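Local coordinates for protein alpha-L-rhamnosidase (PDB 3W5M) that releases terminal alpha-L-rhamnose from citrus flavonoids such as naringin and from gum arabic, and carries a calcium-dependent L-rhamnose-binding module, at residues S124-L129 with A457-R462; T130-L135 with V295-S300; A302-H307 with A373-P378; G394-L399 with G463-V468; S425-S430 with R442-G447. One frame throughout, in Å; residues are numbered along the deposited sequence.

From the N terminus, residues 124-129 open contact 1 and 130-135 open contact 2, which closes at 295-300 after the chain has run through the carbohydrate-binding module. Contact 3 follows in series, joining 302-307 to 373-378 as neighbouring strands of a seven-stranded sheet. Contact 4 opens at 394-399. Contact 5 is a short closure of 425-430 on 442-447, and it nests inside both contact 1 and contact 4. Contact 1 closes next at 457-462, enclosing contacts 2, 3 and 5, and contact 4 closes last at 463-468, so contacts 1 and 4 cross. Together they tie the two ends of the module to the adjoining beta-sandwich.

Contact 1: S124-L129 with A457-R462; sequences SAPAPL and AWLAVR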
# COMPACT_ATOMS: atom_id res chain seq x y z
N SER A 124 -17.01 -9.79 17.76
CA SER A 124 -15.84 -10.64 17.52
C SER A 124 -16.26 -12.09 17.67
O SER A 124 -17.22 -12.38 18.38
CB SER A 124 -14.78 -10.37 18.57
OG SER A 124 -14.05 -9.19 18.33
N ALA A 125 -15.52 -13.01 17.05
CA ALA A 125 -15.67 -14.44 17.38
C ALA A 125 -15.22 -14.65 18.84
O ALA A 125 -14.36 -13.90 19.32
CB ALA A 125 -14.84 -15.29 16.43
N PRO A 126 -15.79 -15.66 19.54
CA PRO A 126 -15.44 -15.88 20.95
C PRO A 126 -14.03 -16.46 21.13
O PRO A 126 -13.40 -16.87 20.14
CB PRO A 126 -16.52 -16.87 21.40
CG PRO A 126 -16.80 -17.66 20.16
CD PRO A 126 -16.79 -16.64 19.07
N ALA A 127 -13.55 -16.50 22.38
CA ALA A 127 -12.16 -16.86 22.71
C ALA A 127 -11.66 -18.21 22.14
O ALA A 127 -10.51 -18.28 21.69
CB ALA A 127 -11.93 -16.78 24.22
N PRO A 128 -12.50 -19.26 22.15
CA PRO A 128 -12.07 -20.53 21.56
C PRO A 128 -11.68 -20.43 20.06
O PRO A 128 -10.94 -21.28 19.56
CB PRO A 128 -13.31 -21.43 21.72
CG PRO A 128 -14.08 -20.85 22.86
CD PRO A 128 -13.78 -19.38 22.88
N LEU A 129 -12.18 -19.40 19.37
CA LEU A 129 -11.94 -19.24 17.93
C LEU A 129 -10.86 -18.18 17.60
O LEU A 129 -10.27 -18.21 16.53
CB LEU A 129 -13.26 -18.93 17.19
CG LEU A 129 -14.40 -19.96 17.29
CD1 LEU A 129 -15.61 -19.51 16.47
CD2 LEU A 129 -13.94 -21.35 16.85
N ALA A 457 -24.52 -25.63 16.31
CA ALA A 457 -23.23 -25.90 16.93
C ALA A 457 -22.16 -24.82 16.66
O ALA A 457 -21.00 -25.00 16.98
CB ALA A 457 -22.71 -27.27 16.53
N TRP A 458 -22.56 -23.72 16.03
CA TRP A 458 -21.74 -22.49 16.02
C TRP A 458 -21.77 -21.82 17.41
O TRP A 458 -22.60 -22.17 18.26
CB TRP A 458 -22.25 -21.56 14.92
CG TRP A 458 -21.89 -22.01 13.53
CD1 TRP A 458 -21.92 -23.31 13.04
CD2 TRP A 458 -21.50 -21.18 12.44
NE1 TRP A 458 -21.53 -23.31 11.72
CE2 TRP A 458 -21.28 -22.02 11.33
CE3 TRP A 458 -21.30 -19.80 12.30
CZ2 TRP A 458 -20.86 -21.53 10.09
CZ3 TRP A 458 -20.87 -19.32 11.07
CH2 TRP A 458 -20.67 -20.19 9.97
N LEU A 459 -20.86 -20.88 17.69
CA LEU A 459 -20.80 -20.28 19.03
C LEU A 459 -21.33 -18.86 19.03
O LEU A 459 -21.20 -18.16 18.03
CB LEU A 459 -19.36 -20.30 19.55
CG LEU A 459 -18.68 -21.67 19.59
CD1 LEU A 459 -17.19 -21.52 19.90
CD2 LEU A 459 -19.38 -22.58 20.60
N ALA A 460 -21.92 -18.42 20.15
CA ALA A 460 -22.33 -17.02 20.28
C ALA A 460 -21.10 -16.12 20.09
O ALA A 460 -20.02 -16.44 20.61
CB ALA A 460 -22.97 -16.75 21.64
N VAL A 461 -21.26 -15.05 19.32
CA VAL A 461 -20.23 -14.00 19.24
C VAL A 461 -20.10 -13.27 20.57
O VAL A 461 -20.93 -13.42 21.45
CB VAL A 461 -20.55 -12.97 18.13
CG1 VAL A 461 -20.52 -13.64 16.77
CG2 VAL A 461 -21.88 -12.27 18.39
N ARG A 462 -19.04 -12.49 20.73
CA ARG A 462 -18.92 -11.65 21.92
C ARG A 462 -18.89 -10.21 21.46
O ARG A 462 -18.64 -9.92 20.27
CB ARG A 462 -17.66 -12.03 22.71
CG ARG A 462 -16.39 -12.01 21.87
CD ARG A 462 -15.17 -12.44 22.64
NE ARG A 462 -14.71 -11.40 23.55
CZ ARG A 462 -13.53 -11.42 24.15
NH1 ARG A 462 -12.67 -12.42 23.93
NH2 ARG A 462 -13.20 -10.42 24.97
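An antiparallel edge pairing adds strand 123-124 to the outside of a seven-stranded sheet: Ser124 and Arg462 form one hydrogen-bonded pair, and the chain then turns into the short helix 127-130. Ser124 N gives its hydrogen to Arg462 O at 3.0 Å, and Arg462 N returns the bond to Ser124 O at 3.0 Å with an N-H...O angle of 168°. Val461 CB sits beside the same oxygen, 3.4 Å from Ser124 O. The two side chains of the pair share one face of the sheet, where Ser124 OG bonds to Pro397 O. Arg462 CG lies between its own backbone N and carbonyl carbon (chi1 53°), and from there the chain runs past the turn, with Arg462 CD 3.7 Å from Ala125 O and 3.8 Å from Pro126 CA. An alanine in place of Arg462 would keep both backbone bonds but would probably open a gap beside Pro126 and uncover Ala125 O, a buried oxygen that has no hydrogen-bonding partner in the model. Pro126 is the N-cap residue of the helix, and its ring crosses the side chain of Leu459 obliquely, with Pro126 CG 3.7 Å from Leu459 CB. Both Pro126 and Leu129 also rest on Ala423 of strand 422-424. At the far end Leu459 CD1 lies 4.1 Å from Leu129 CG, the branch point of that side chain.

Contact 2: T130-L135 with V295-S300; sequences TEAPSL and VAPVAS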
# COMPACT_ATOMS: atom_id res chain seq x y z
N THR A 130 -10.61 -17.27 18.54
CA THR A 130 -9.69 -16.17 18.27
C THR A 130 -8.40 -16.27 19.09
O THR A 130 -7.47 -15.48 18.89
CB THR A 130 -10.32 -14.81 18.58
OG1 THR A 130 -10.75 -14.77 19.95
CG2 THR A 130 -11.50 -14.55 17.66
N GLU A 131 -8.36 -17.18 20.06
CA GLU A 131 -7.12 -17.37 20.82
C GLU A 131 -6.53 -18.73 20.53
O GLU A 131 -7.24 -19.73 20.47
CB GLU A 131 -7.35 -17.21 22.32
CG GLU A 131 -7.01 -15.82 22.82
CD GLU A 131 -8.12 -14.83 22.55
OE1 GLU A 131 -9.04 -14.73 23.39
OE2 GLU A 131 -8.06 -14.13 21.50
N ALA A 132 -5.22 -18.77 20.37
CA ALA A 132 -4.52 -20.04 20.27
C ALA A 132 -4.65 -20.75 21.61
O ALA A 132 -4.79 -20.09 22.65
CB ALA A 132 -3.05 -19.81 19.93
N PRO A 133 -4.63 -22.11 21.58
CA PRO A 133 -4.45 -22.90 22.80
C PRO A 133 -3.33 -22.23 23.60
O PRO A 133 -2.30 -21.93 23.03
CB PRO A 133 -3.96 -24.24 22.24
CG PRO A 133 -4.69 -24.36 20.93
CD PRO A 133 -4.80 -22.96 20.38
N SER A 134 -3.57 -21.94 24.88
CA SER A 134 -2.63 -21.12 25.66
C SER A 134 -1.78 -21.93 26.65
O SER A 134 -2.04 -23.09 26.94
CB SER A 134 -3.40 -20.05 26.43
OG SER A 134 -3.84 -20.56 27.67
N LEU A 135 -0.77 -21.27 27.20
CA LEU A 135 0.17 -21.91 28.11
C LEU A 135 -0.24 -21.77 29.57
O LEU A 135 0.47 -22.25 30.47
CB LEU A 135 1.56 -21.32 27.88
CG LEU A 135 2.12 -21.60 26.48
CD1 LEU A 135 3.40 -20.79 26.34
CD2 LEU A 135 2.39 -23.10 26.31
N VAL A 295 3.70 -15.06 28.21
CA VAL A 295 3.93 -15.50 26.85
C VAL A 295 2.72 -16.28 26.30
O VAL A 295 2.19 -17.14 26.97
CB VAL A 295 5.22 -16.36 26.80
CG1 VAL A 295 5.23 -17.29 25.62
CG2 VAL A 295 6.44 -15.46 26.75
N ALA A 296 2.28 -15.93 25.08
CA ALA A 296 1.15 -16.64 24.44
C ALA A 296 1.38 -16.90 22.96
O ALA A 296 1.93 -16.05 22.26
CB ALA A 296 -0.16 -15.87 24.62
N PRO A 297 0.95 -18.07 22.47
CA PRO A 297 0.99 -18.32 21.03
C PRO A 297 0.03 -17.36 20.34
O PRO A 297 -0.94 -16.92 20.95
CB PRO A 297 0.45 -19.76 20.89
CG PRO A 297 0.31 -20.31 22.26
CD PRO A 297 0.34 -19.17 23.24
N VAL A 298 0.33 -17.01 19.10
CA VAL A 298 -0.49 -16.10 18.30
C VAL A 298 -1.43 -16.91 17.39
O VAL A 298 -1.00 -17.82 16.73
CB VAL A 298 0.40 -15.18 17.45
CG1 VAL A 298 -0.45 -14.31 16.51
CG2 VAL A 298 1.26 -14.30 18.35
N ALA A 299 -2.72 -16.59 17.40
CA ALA A 299 -3.62 -17.25 16.46
C ALA A 299 -4.07 -16.16 15.48
O ALA A 299 -4.27 -15.02 15.86
CB ALA A 299 -4.81 -17.87 17.18
N SER A 300 -4.20 -16.51 14.22
CA SER A 300 -4.55 -15.53 13.22
C SER A 300 -5.67 -16.02 12.32
O SER A 300 -5.64 -15.76 11.13
CB SER A 300 -3.31 -15.20 12.39
OG SER A 300 -2.31 -14.58 13.18
O HOH W 1 -2.90 -18.17 23.37
O HOH W 2 -3.74 -16.57 20.72
O HOH W 3 -0.38 -18.50 26.95
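Pro297 meets Ala132 and Pro133 with successive atoms of its ring. Its CB comes first, 3.6 Å from Ala132 CB. The next atom, Pro297 CG, presses on a carbonyl, 3.2 Å from Pro133 O, an oxygen buried here with no hydrogen-bonding partner in the model. Pro297 CD closes the ring 3.8 Å from Pro133 O and comes near Leu135 CG. Further along the two chains, Ala299 CB fits against Ala132 N at 3.3 Å, and Leu135 and Val295 lie side by side and point the same way. The two chains run roughly antiparallel, their directions 149° apart, yet no direct hydrogen bond joins them. Water takes the place of sheet bonding. One molecule accepts from Ala132 N at 2.7 Å and donates to Pro297 O, which a second water on Ala132 O reaches weakly. A third accepts from Leu135 N and donates to Val295 O at 2.9 Å, an oxygen that also takes a hydrogen bond from Trp287 NE1. The two segments straddle the assigned ends of the CBM67 module, consistent with its entry and exit; the side chain of Val295 comes about 4 Å from that of Trp203, a rhamnose-binding residue. Both pack on the module's own sheet: Ala132 and Pro297 on Val208 of strand 207-210, while Pro133 and Leu135 touch Thr173 and Ala175 of strand 171-179.

Contact 3: A302-H307 with A373-P378; sequences ANQLRH and AAYVAP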
# COMPACT_ATOMS: atom_id res chain seq x y z
N ALA A 302 -9.17 -16.39 10.25
CA ALA A 302 -10.24 -15.54 9.69
C ALA A 302 -11.50 -16.30 9.93
O ALA A 302 -11.86 -17.19 9.15
CB ALA A 302 -10.08 -15.31 8.21
N ASN A 303 -12.16 -16.00 11.05
CA ASN A 303 -13.38 -16.75 11.42
C ASN A 303 -14.61 -16.38 10.64
O ASN A 303 -14.68 -15.32 10.04
CB ASN A 303 -13.66 -16.59 12.92
CG ASN A 303 -12.62 -17.29 13.79
OD1 ASN A 303 -12.51 -18.50 13.79
ND2 ASN A 303 -11.86 -16.51 14.54
N GLN A 304 -15.61 -17.26 10.63
CA GLN A 304 -16.89 -17.00 10.02
C GLN A 304 -17.93 -16.49 11.03
O GLN A 304 -18.07 -17.06 12.11
CB GLN A 304 -17.41 -18.28 9.38
CG GLN A 304 -16.49 -18.78 8.26
CD GLN A 304 -16.98 -20.08 7.64
OE1 GLN A 304 -17.74 -20.85 8.26
NE2 GLN A 304 -16.50 -20.37 6.43
N LEU A 305 -18.63 -15.42 10.68
CA LEU A 305 -19.69 -14.85 11.52
C LEU A 305 -20.96 -14.76 10.69
O LEU A 305 -20.90 -14.45 9.50
CB LEU A 305 -19.27 -13.48 12.07
CG LEU A 305 -18.26 -13.43 13.22
CD1 LEU A 305 -16.87 -13.92 12.87
CD2 LEU A 305 -18.14 -11.95 13.63
N ARG A 306 -22.12 -15.05 11.28
CA ARG A 306 -23.34 -15.02 10.47
C ARG A 306 -24.56 -14.73 11.31
O ARG A 306 -24.54 -14.95 12.53
CB ARG A 306 -23.59 -16.35 9.74
CG ARG A 306 -23.99 -17.49 10.67
CD ARG A 306 -24.10 -18.83 9.91
NE ARG A 306 -24.92 -18.75 8.69
CZ ARG A 306 -26.23 -18.95 8.62
NH1 ARG A 306 -26.93 -19.18 9.72
NH2 ARG A 306 -26.84 -18.88 7.44
N HIS A 307 -25.60 -14.29 10.62
CA HIS A 307 -26.88 -13.98 11.20
C HIS A 307 -27.99 -14.21 10.18
O HIS A 307 -27.95 -13.62 9.09
CB HIS A 307 -26.87 -12.52 11.62
CG HIS A 307 -28.17 -12.04 12.19
ND1 HIS A 307 -28.78 -12.63 13.27
CD2 HIS A 307 -28.95 -10.99 11.84
CE1 HIS A 307 -29.89 -11.98 13.56
NE2 HIS A 307 -30.02 -10.99 12.70
N ALA A 373 -23.48 -12.57 6.36
CA ALA A 373 -22.37 -13.36 6.84
C ALA A 373 -21.07 -12.63 6.55
O ALA A 373 -21.03 -11.84 5.63
CB ALA A 373 -22.35 -14.69 6.14
N ALA A 374 -20.03 -12.91 7.33
CA ALA A 374 -18.71 -12.29 7.03
C ALA A 374 -17.56 -13.15 7.50
O ALA A 374 -17.67 -13.83 8.50
CB ALA A 374 -18.62 -10.87 7.62
N TYR A 375 -16.44 -13.10 6.76
CA TYR A 375 -15.15 -13.52 7.28
C TYR A 375 -14.56 -12.31 7.96
O TYR A 375 -14.73 -11.20 7.46
CB TYR A 375 -14.20 -13.89 6.16
CG TYR A 375 -14.49 -15.26 5.57
CD1 TYR A 375 -14.19 -16.41 6.31
CD2 TYR A 375 -15.01 -15.39 4.30
CE1 TYR A 375 -14.46 -17.67 5.79
CE2 TYR A 375 -15.28 -16.66 3.76
CZ TYR A 375 -15.00 -17.79 4.52
OH TYR A 375 -15.26 -19.08 4.06
N VAL A 376 -13.92 -12.54 9.09
CA VAL A 376 -13.24 -11.47 9.86
C VAL A 376 -11.81 -11.90 10.20
O VAL A 376 -11.62 -12.88 10.92
CB VAL A 376 -14.00 -11.17 11.17
CG1 VAL A 376 -13.30 -9.99 11.88
CG2 VAL A 376 -15.45 -10.87 10.87
N ALA A 377 -10.80 -11.15 9.72
CA ALA A 377 -9.39 -11.55 9.85
C ALA A 377 -8.55 -10.49 10.56
O ALA A 377 -8.99 -9.37 10.66
CB ALA A 377 -8.77 -11.75 8.44
N PRO A 378 -7.33 -10.84 11.01
CA PRO A 378 -6.47 -9.87 11.75
C PRO A 378 -5.99 -8.63 10.99
O PRO A 378 -5.98 -7.54 11.59
CB PRO A 378 -5.26 -10.73 12.18
CG PRO A 378 -5.77 -12.15 12.12
CD PRO A 378 -6.71 -12.18 10.96
O HOH W 4 -11.85 -13.46 13.67
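Gln304 and Tyr375 both carry CG anti to the carbonyl carbon (chi1 -63° and -78°), and the two side chains, already on one face of the sheet as a non-hydrogen-bonded pair, run side by side. The extended glutamine runs beside the tyrosine, Gln304 CG lying 3.4 Å from Tyr375 CE1. At its end Gln304 NE2 donates to Tyr375 OH at 3.0 Å, with the oxygen close to the amide plane, although that plane and the ring are turned 55° apart. Thr445 OG1 holds the other amide atom, Gln304 OE1. Between the antiparallel strands, hydrogen bonds run from Leu305 N to Ala374 O (2.9 Å) and from Ala374 N to Leu305 O (2.8 Å); Val376 N donates to Asn303 O, and only the bond from Asn303 N to Val376 O is weak. A water bridges Asn303 ND2 and Val376 O, and Asn303 ND2 also donates to Leu129 O. On the reverse face Leu305 CD1 meets Val376 CG2 at 3.9 Å. Strands 422-424 and 328-333 flank the pair in its sheet; Val376 and Ala374 pack on Leu399 of strand 398-407 in a second sheet, while Tyr375 meets Trp448 edge-to-face.

Contact 4: G394-L399 with G463-V468; sequences GERPAL and GADNDV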
# COMPACT_ATOMS: atom_id res chain seq x y z
N GLY A 394 -4.58 -4.12 18.51
CA GLY A 394 -5.47 -4.92 19.34
C GLY A 394 -5.17 -6.38 19.13
O GLY A 394 -4.34 -6.74 18.26
N GLU A 395 -5.85 -7.24 19.89
CA GLU A 395 -5.51 -8.68 19.90
C GLU A 395 -6.43 -9.52 19.04
O GLU A 395 -6.02 -10.59 18.59
CB GLU A 395 -5.64 -9.25 21.32
CG GLU A 395 -4.87 -8.50 22.40
CD GLU A 395 -3.45 -8.99 22.56
OE1 GLU A 395 -3.22 -10.22 22.47
OE2 GLU A 395 -2.55 -8.15 22.78
N ARG A 396 -7.67 -9.06 18.87
CA ARG A 396 -8.70 -9.85 18.19
C ARG A 396 -9.40 -8.96 17.21
O ARG A 396 -9.73 -7.80 17.54
CB ARG A 396 -9.76 -10.36 19.18
CG ARG A 396 -9.27 -11.44 20.13
CD ARG A 396 -10.19 -11.58 21.33
NE ARG A 396 -9.41 -11.56 22.56
CZ ARG A 396 -9.09 -10.45 23.23
NH1 ARG A 396 -9.50 -9.27 22.79
NH2 ARG A 396 -8.37 -10.52 24.34
N PRO A 397 -9.69 -9.49 16.01
CA PRO A 397 -10.46 -8.64 15.11
C PRO A 397 -11.96 -8.53 15.42
O PRO A 397 -12.58 -9.43 16.03
CB PRO A 397 -10.20 -9.27 13.72
CG PRO A 397 -9.86 -10.67 14.01
CD PRO A 397 -9.17 -10.69 15.35
N ALA A 398 -12.53 -7.42 14.97
CA ALA A 398 -13.92 -7.12 15.20
C ALA A 398 -14.60 -6.59 13.95
O ALA A 398 -13.97 -5.95 13.12
CB ALA A 398 -14.06 -6.13 16.38
N LEU A 399 -15.90 -6.86 13.85
CA LEU A 399 -16.76 -6.47 12.72
C LEU A 399 -17.83 -5.47 13.16
O LEU A 399 -18.44 -5.63 14.23
CB LEU A 399 -17.47 -7.73 12.16
CG LEU A 399 -18.48 -7.49 11.03
CD1 LEU A 399 -17.83 -7.08 9.71
CD2 LEU A 399 -19.37 -8.72 10.84
N GLY A 463 -19.19 -9.29 22.38
CA GLY A 463 -18.92 -7.89 22.11
C GLY A 463 -17.41 -7.81 22.09
O GLY A 463 -16.73 -8.48 22.87
N ALA A 464 -16.89 -7.00 21.18
CA ALA A 464 -15.47 -6.76 21.06
C ALA A 464 -14.96 -5.95 22.24
O ALA A 464 -15.68 -5.11 22.78
CB ALA A 464 -15.21 -6.01 19.78
N ASP A 465 -13.72 -6.19 22.65
CA ASP A 465 -13.12 -5.47 23.77
C ASP A 465 -12.08 -4.49 23.25
O ASP A 465 -11.26 -3.97 24.01
CB ASP A 465 -12.49 -6.46 24.77
CG ASP A 465 -11.20 -7.08 24.26
OD1 ASP A 465 -11.14 -7.44 23.06
OD2 ASP A 465 -10.25 -7.21 25.05
N ASN A 466 -12.14 -4.28 21.95
CA ASN A 466 -11.29 -3.34 21.24
C ASN A 466 -11.61 -1.90 21.61
O ASN A 466 -12.78 -1.52 21.76
CB ASN A 466 -11.50 -3.53 19.72
CG ASN A 466 -11.43 -5.00 19.27
OD1 ASN A 466 -11.97 -5.91 19.90
ND2 ASN A 466 -10.78 -5.24 18.14
N ASP A 467 -10.57 -1.07 21.73
CA ASP A 467 -10.76 0.37 21.80
C ASP A 467 -11.58 0.82 20.59
O ASP A 467 -11.35 0.36 19.47
CB ASP A 467 -9.40 1.09 21.81
CG ASP A 467 -8.55 0.72 23.02
OD1 ASP A 467 -8.95 1.03 24.17
OD2 ASP A 467 -7.47 0.13 22.83
N VAL A 468 -12.55 1.69 20.82
CA VAL A 468 -13.39 2.22 19.77
C VAL A 468 -12.63 3.36 19.07
O VAL A 468 -12.18 4.29 19.75
CB VAL A 468 -14.73 2.78 20.34
CG1 VAL A 468 -15.56 3.41 19.24
CG2 VAL A 468 -15.53 1.69 21.04
O HOH W 5 -8.96 -6.67 20.52
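The guanidinium of Arg396 and the carboxylate of Asp465 meet with their planes 60° apart. Glu395 CB lies over the centre of one face of the guanidinium, 4.0 Å above it, and Asp465 OD1 comes to the edge, near the plane. This is a salt bridge, Arg396 NH1 to Asp465 OD1, modelled at 2.5 Å, so short that its exact length is doubtful. A second acid, Glu131, forms a salt bridge with Arg396 NE, and the two acids would probably ease the repulsion between Arg396 and the nearby guanidinium of Arg462. Asn466 works on the backbone of the same arginine: its CG stands anti to the carbonyl carbon (chi1 -49°), and Asn466 ND2 donates to Arg396 O at 2.8 Å, almost in line with the carbonyl bond (173°). The same nitrogen has a weak bond to Tyr381 OH and rests 3.8 Å from Ala398 CB. An alanine here would remove the amide, and Arg396 O would probably be left without this donor and a gap opened beside Ala398. Ala398 CB also touches Ala464 CB, at 3.6 Å. The contact thus ties the start of strand 398-407 to the loop after strand 459-463: Ala398 is backbone-bonded to Leu326 of strand 316-326, Ala464 to Trp122, and both alanines pack against Ser124 of strand 123-124.

Contact 5: S425-S430 with R442-G447; sequences SGPIVS and RKETAG
Lys443 O faces the Gly426-Pro427 peptide, 3.4 Å from Gly426 C and 3.5 Å from Pro427 N. Gly426 CA adds a CA-H...O contact to the same oxygen, and no conventional hydrogen bond crosses between the two segments. Gly426 has a positive phi (64°), which favours glycine, and a CB at this position would run into Pro427 CD. In return Lys443 CB lies 3.5 Å from Gly426 O. Beyond CG the lysine is fully extended, crossing Val429 at about a right angle and bringing Lys443 NZ 4.1 Å from Val429 CG2. Segment 425-430 leads into a beta hairpin whose second strand, 436-440, returns to the loop bearing Lys443. Val429 and Ser430 both face Thr438 across this hairpin, a classic beta bulge, and Pro427 is backbone-bonded to Asp440. The proline ring packs across Glu444, also at about a right angle, with Pro427 CG 3.9 Å from Glu444 CG; it further touches Tyr439 of strand 436-440 and Gln304 and Tyr375 of the adjoining sheet. Beyond CG the extended chain of Glu444 leads its carboxylate away from the ring to two partners, a salt bridge from OE1 to Lys554 NZ and a hydrogen bond between OE2 and Tyr439 OH.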
# COMPACT_ATOMS: atom_id res chain seq x y z
N SER A 425 -15.08 -21.58 13.17
CA SER A 425 -13.72 -21.45 12.62
C SER A 425 -13.71 -21.46 11.09
O SER A 425 -13.04 -20.64 10.47
CB SER A 425 -12.79 -22.52 13.22
OG SER A 425 -13.41 -23.78 13.15
N GLY A 426 -14.47 -22.37 10.47
CA GLY A 426 -14.47 -22.44 8.99
C GLY A 426 -13.09 -22.84 8.44
O GLY A 426 -12.27 -23.33 9.17
N PRO A 427 -12.84 -22.60 7.13
CA PRO A 427 -11.64 -23.15 6.51
C PRO A 427 -10.37 -22.28 6.61
O PRO A 427 -9.26 -22.77 6.38
CB PRO A 427 -12.04 -23.26 5.05
CG PRO A 427 -13.04 -22.20 4.83
CD PRO A 427 -13.73 -21.96 6.15
N ILE A 428 -10.52 -20.99 6.93
CA ILE A 428 -9.31 -20.15 6.94
C ILE A 428 -8.61 -20.21 8.29
O ILE A 428 -8.91 -19.42 9.21
CB ILE A 428 -9.61 -18.69 6.52
CG1 ILE A 428 -10.54 -18.70 5.32
CG2 ILE A 428 -8.29 -17.99 6.20
CD1 ILE A 428 -10.97 -17.34 4.76
N VAL A 429 -7.66 -21.14 8.39
CA VAL A 429 -6.98 -21.50 9.62
C VAL A 429 -6.06 -20.38 10.09
O VAL A 429 -5.96 -20.08 11.29
CB VAL A 429 -6.16 -22.80 9.38
CG1 VAL A 429 -5.37 -23.20 10.61
CG2 VAL A 429 -7.11 -23.93 8.96
N SER A 430 -5.40 -19.74 9.14
CA SER A 430 -4.50 -18.66 9.48
C SER A 430 -4.51 -17.64 8.34
O SER A 430 -4.58 -18.00 7.17
CB SER A 430 -3.10 -19.24 9.66
OG SER A 430 -2.25 -18.24 10.15
N ARG A 442 -11.46 -28.86 3.71
CA ARG A 442 -12.25 -29.85 4.45
C ARG A 442 -13.06 -29.22 5.55
O ARG A 442 -14.06 -29.78 6.00
CB ARG A 442 -11.35 -30.91 5.03
CG ARG A 442 -10.76 -31.80 3.93
CD ARG A 442 -9.70 -32.70 4.50
NE ARG A 442 -8.75 -31.94 5.27
CZ ARG A 442 -7.74 -32.47 5.93
NH1 ARG A 442 -7.56 -33.78 5.92
NH2 ARG A 442 -6.92 -31.70 6.62
N LYS A 443 -12.63 -28.03 5.97
CA LYS A 443 -13.27 -27.32 7.05
C LYS A 443 -14.32 -26.33 6.54
O LYS A 443 -14.84 -25.52 7.33
CB LYS A 443 -12.23 -26.62 7.92
CG LYS A 443 -11.37 -27.57 8.73
CD LYS A 443 -10.29 -26.82 9.49
CE LYS A 443 -9.54 -27.77 10.44
NZ LYS A 443 -8.28 -27.23 11.07
N GLU A 444 -14.63 -26.38 5.25
CA GLU A 444 -15.71 -25.59 4.69
C GLU A 444 -17.06 -25.96 5.33
O GLU A 444 -17.29 -27.11 5.70
CB GLU A 444 -15.78 -25.73 3.17
CG GLU A 444 -14.75 -24.85 2.46
CD GLU A 444 -14.61 -25.13 0.98
OE1 GLU A 444 -15.40 -25.95 0.44
OE2 GLU A 444 -13.71 -24.52 0.35
N THR A 445 -17.93 -24.96 5.47
CA THR A 445 -19.27 -25.19 6.02
C THR A 445 -20.24 -24.79 4.92
O THR A 445 -20.75 -23.67 4.88
CB THR A 445 -19.48 -24.39 7.34
OG1 THR A 445 -19.23 -23.01 7.08
CG2 THR A 445 -18.52 -24.85 8.40
N ALA A 446 -20.49 -25.71 4.00
CA ALA A 446 -21.30 -25.40 2.84
C ALA A 446 -22.66 -24.81 3.20
O ALA A 446 -23.39 -25.37 4.05
CB ALA A 446 -21.47 -26.64 1.95
N GLY A 447 -23.00 -23.70 2.55
CA GLY A 447 -24.32 -23.09 2.71
C GLY A 447 -24.40 -21.99 3.77
O GLY A 447 -25.47 -21.40 3.97